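Probable chaperone (Pseudomonas aeruginosa, PDB 4JMF) probably acts as a type III secretion chaperone of the CesT family, binding its effector protein before export. Local coordinates at residues A8-F13 against L18-D23. Residues are numbered along the deposited sequence; the frame is centred on the assembly and turned at random.
Sequences AIHQLF and LPTPND
Where the N-terminal helix 3-15 of this CesT-family chaperone ends, the chain doubles back, and F13 of its last turns packs against L18, P19 and P21 of the loop leading to strand 28-32. One backbone hydrogen bond closes the turn-back between the two segments, L18 N to F13 O at 2.8 Å, nearly straight at 166°. The F13 ring then receives the loop from several directions. CD of P21 sits over one face, 3.8 Å from the ring centroid and 25° off the normal, a CH-pi contact displaced toward the rim. The carbonyl oxygen of P19 meets the ring edge close to its plane, 3.2 Å from F13 CD1, while L18 CB lies obliquely at 3.6 Å from the same carbon. One turn back along the helix, I9 extends the apolar patch: its CG2, the branch anti to the backbone N, reaches P21 CG at 3.9 Å. At the more exposed side, T20 CG2 touches H10 CD2 at 3.4 Å; with CG anti to the backbone N (chi1 -171°), the H10 imidazole swings out to T20. On the sheet, F13 and L18 touch L30 and I9 touches L28 and L39, while F13 and L18 also pack on a chain of another protein. The result is a loop with two prolines folded back over the first helix and leading into the first strand of the alpha+beta fold of class I type III secretion chaperones.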
ATOM      1  N   ALA B   8      18.332   5.975   3.431  1.00 20.35           N
ATOM      2  CA  ALA B   8      17.616   4.972   2.636  1.00 19.03           C
ATOM      3  C   ALA B   8      17.908   5.124   1.143  1.00 19.70           C
ATOM      4  O   ALA B   8      18.146   4.130   0.437  1.00 18.51           O
ATOM      5  CB  ALA B   8      16.121   5.053   2.892  1.00 19.79           C
ATOM      6  N   ILE B   9      17.872   6.361   0.658  1.00 16.40           N
ATOM      7  CA  ILE B   9      18.212   6.631  -0.734  1.00 19.58           C
ATOM      8  C   ILE B   9      19.638   6.125  -1.019  1.00 19.66           C
ATOM      9  O   ILE B   9      19.887   5.454  -2.024  1.00 17.72           O
ATOM     10  CB  ILE B   9      18.098   8.136  -1.064  1.00 21.49           C
ATOM     11  CG1 ILE B   9      16.652   8.630  -0.893  1.00 23.71           C
ATOM     12  CG2 ILE B   9      18.595   8.421  -2.483  1.00 22.80           C
ATOM     13  CD1 ILE B   9      15.620   7.892  -1.736  1.00 17.67           C
ATOM     14  N   HIS B  10      20.562   6.419  -0.111  1.00 16.06           N
ATOM     15  CA  HIS B  10      21.945   5.943  -0.255  1.00 22.29           C
ATOM     16  C   HIS B  10      22.012   4.422  -0.444  1.00 19.68           C
ATOM     17  O   HIS B  10      22.706   3.907  -1.347  1.00 21.34           O
ATOM     18  CB  HIS B  10      22.757   6.362   0.967  1.00 19.58           C
ATOM     19  CG  HIS B  10      24.232   6.126   0.835  1.00 30.39           C
ATOM     20  ND1 HIS B  10      24.843   4.962   1.249  1.00 33.91           N
ATOM     21  CD2 HIS B  10      25.222   6.921   0.362  1.00 29.46           C
ATOM     22  CE1 HIS B  10      26.144   5.045   1.028  1.00 25.64           C
ATOM     23  NE2 HIS B  10      26.399   6.221   0.489  1.00 31.15           N
ATOM     24  N   GLN B  11      21.272   3.693   0.380  1.00 17.35           N
ATOM     25  CA  GLN B  11      21.234   2.232   0.256  1.00 20.32           C
ATOM     26  C   GLN B  11      20.699   1.798  -1.102  1.00 20.28           C
ATOM     27  O   GLN B  11      21.240   0.868  -1.715  1.00 19.80           O
ATOM     28  CB  GLN B  11      20.395   1.618   1.392  1.00 19.68           C
ATOM     29  CG  GLN B  11      20.997   1.887   2.778  1.00 22.90           C
ATOM     30  CD  GLN B  11      22.365   1.231   2.950  1.00 25.92           C
ATOM     31  OE1 GLN B  11      22.549   0.067   2.592  1.00 23.49           O
ATOM     32  NE2 GLN B  11      23.338   1.984   3.484  1.00 23.62           N
ATOM     33  N   LEU B  12      19.646   2.469  -1.586  1.00 16.50           N
ATOM     34  CA  LEU B  12      19.091   2.109  -2.890  1.00 18.14           C
ATOM     35  C   LEU B  12      20.118   2.317  -3.985  1.00 18.48           C
ATOM     36  O   LEU B  12      20.220   1.507  -4.908  1.00 19.16           O
ATOM     37  CB  LEU B  12      17.826   2.912  -3.203  1.00 18.52           C
ATOM     38  CG  LEU B  12      17.201   2.720  -4.592  1.00 19.46           C
ATOM     39  CD1 LEU B  12      16.696   1.282  -4.815  1.00 16.27           C
ATOM     40  CD2 LEU B  12      16.045   3.695  -4.774  1.00 14.33           C
ATOM     41  N   PHE B  13      20.880   3.400  -3.893  1.00 16.06           N
ATOM     42  CA  PHE B  13      21.858   3.673  -4.941  1.00 21.49           C
ATOM     43  C   PHE B  13      23.015   2.667  -4.941  1.00 21.62           C
ATOM     44  O   PHE B  13      23.568   2.340  -6.003  1.00 21.36           O
ATOM     45  CB  PHE B  13      22.317   5.134  -4.878  1.00 25.31           C
ATOM     46  CG  PHE B  13      21.372   6.082  -5.586  1.00 32.62           C
ATOM     47  CD1 PHE B  13      21.816   6.889  -6.626  1.00 31.69           C
ATOM     48  CD2 PHE B  13      20.022   6.113  -5.250  1.00 28.86           C
ATOM     49  CE1 PHE B  13      20.941   7.743  -7.283  1.00 35.86           C
ATOM     50  CE2 PHE B  13      19.137   6.966  -5.910  1.00 36.11           C
ATOM     51  CZ  PHE B  13      19.595   7.777  -6.924  1.00 30.73           C
ATOM     52  N   LEU B  18      24.491   2.869  -8.603  1.00 29.63           N
ATOM     53  CA  LEU B  18      24.475   4.201  -9.194  1.00 28.87           C
ATOM     54  C   LEU B  18      25.354   5.131  -8.364  1.00 31.81           C
ATOM     55  O   LEU B  18      25.542   4.896  -7.167  1.00 30.57           O
ATOM     56  CB  LEU B  18      23.049   4.738  -9.249  1.00 28.38           C
ATOM     57  CG  LEU B  18      22.147   3.955 -10.196  1.00 30.61           C
ATOM     58  CD1 LEU B  18      20.728   4.475 -10.155  1.00 26.19           C
ATOM     59  CD2 LEU B  18      22.720   4.018 -11.621  1.00 32.70           C
ATOM     60  N   PRO B  19      25.910   6.186  -8.992  1.00 37.68           N
ATOM     61  CA  PRO B  19      26.718   7.118  -8.193  1.00 37.31           C
ATOM     62  C   PRO B  19      25.804   7.762  -7.149  1.00 36.02           C
ATOM     63  O   PRO B  19      24.655   8.066  -7.477  1.00 34.51           O
ATOM     64  CB  PRO B  19      27.162   8.165  -9.220  1.00 36.05           C
ATOM     65  CG  PRO B  19      26.948   7.518 -10.580  1.00 37.93           C
ATOM     66  CD  PRO B  19      25.741   6.650 -10.383  1.00 32.64           C
ATOM     67  N   THR B  20      26.270   7.932  -5.918  1.00 39.77           N
ATOM     68  CA  THR B  20      25.409   8.472  -4.864  1.00 46.05           C
ATOM     69  C   THR B  20      25.043   9.933  -5.115  1.00 50.29           C
ATOM     70  O   THR B  20      25.915  10.758  -5.403  1.00 52.63           O
ATOM     71  CB  THR B  20      26.013   8.314  -3.456  1.00 43.05           C
ATOM     72  OG1 THR B  20      27.408   8.637  -3.483  1.00 51.60           O
ATOM     73  CG2 THR B  20      25.835   6.892  -2.970  1.00 46.85           C
ATOM     74  N   PRO B  21      23.741  10.250  -5.004  1.00 52.61           N
ATOM     75  CA  PRO B  21      23.239  11.581  -5.348  1.00 55.37           C
ATOM     76  C   PRO B  21      23.498  12.545  -4.205  1.00 57.02           C
ATOM     77  O   PRO B  21      23.752  12.111  -3.079  1.00 55.42           O
ATOM     78  CB  PRO B  21      21.734  11.348  -5.486  1.00 55.28           C
ATOM     79  CG  PRO B  21      21.453  10.272  -4.453  1.00 47.45           C
ATOM     80  CD  PRO B  21      22.680   9.383  -4.445  1.00 47.10           C
ATOM     81  N   ASN B  22      23.443  13.838  -4.490  1.00 66.72           N
ATOM     82  CA  ASN B  22      23.545  14.836  -3.435  1.00 70.76           C
ATOM     83  C   ASN B  22      22.162  15.060  -2.853  1.00 70.41           C
ATOM     84  O   ASN B  22      21.155  14.714  -3.490  1.00 69.56           O
ATOM     85  CB  ASN B  22      24.118  16.142  -3.984  1.00 67.94           C
ATOM     86  CG  ASN B  22      25.428  15.931  -4.712  1.00 70.54           C
ATOM     87  OD1 ASN B  22      26.344  15.296  -4.185  1.00 70.98           O
ATOM     88  ND2 ASN B  22      25.518  16.437  -5.941  1.00 65.87           N
ATOM     89  N   ASP B  23      22.114  15.611  -1.642  1.00 69.65           N
ATOM     90  CA  ASP B  23      20.842  15.928  -1.013  1.00 68.27           C
ATOM     91  C   ASP B  23      20.027  16.777  -1.969  1.00 66.95           C
ATOM     92  O   ASP B  23      20.264  17.975  -2.105  1.00 70.49           O
ATOM     93  CB  ASP B  23      21.045  16.668   0.314  1.00 66.61           C
ATOM     94  CG  ASP B  23      21.625  15.777   1.399  1.00 69.65           C
ATOM     95  OD1 ASP B  23      22.480  14.923   1.067  1.00 70.42           O
ATOM     96  OD2 ASP B  23      21.225  15.929   2.578  1.00 64.37           O
TER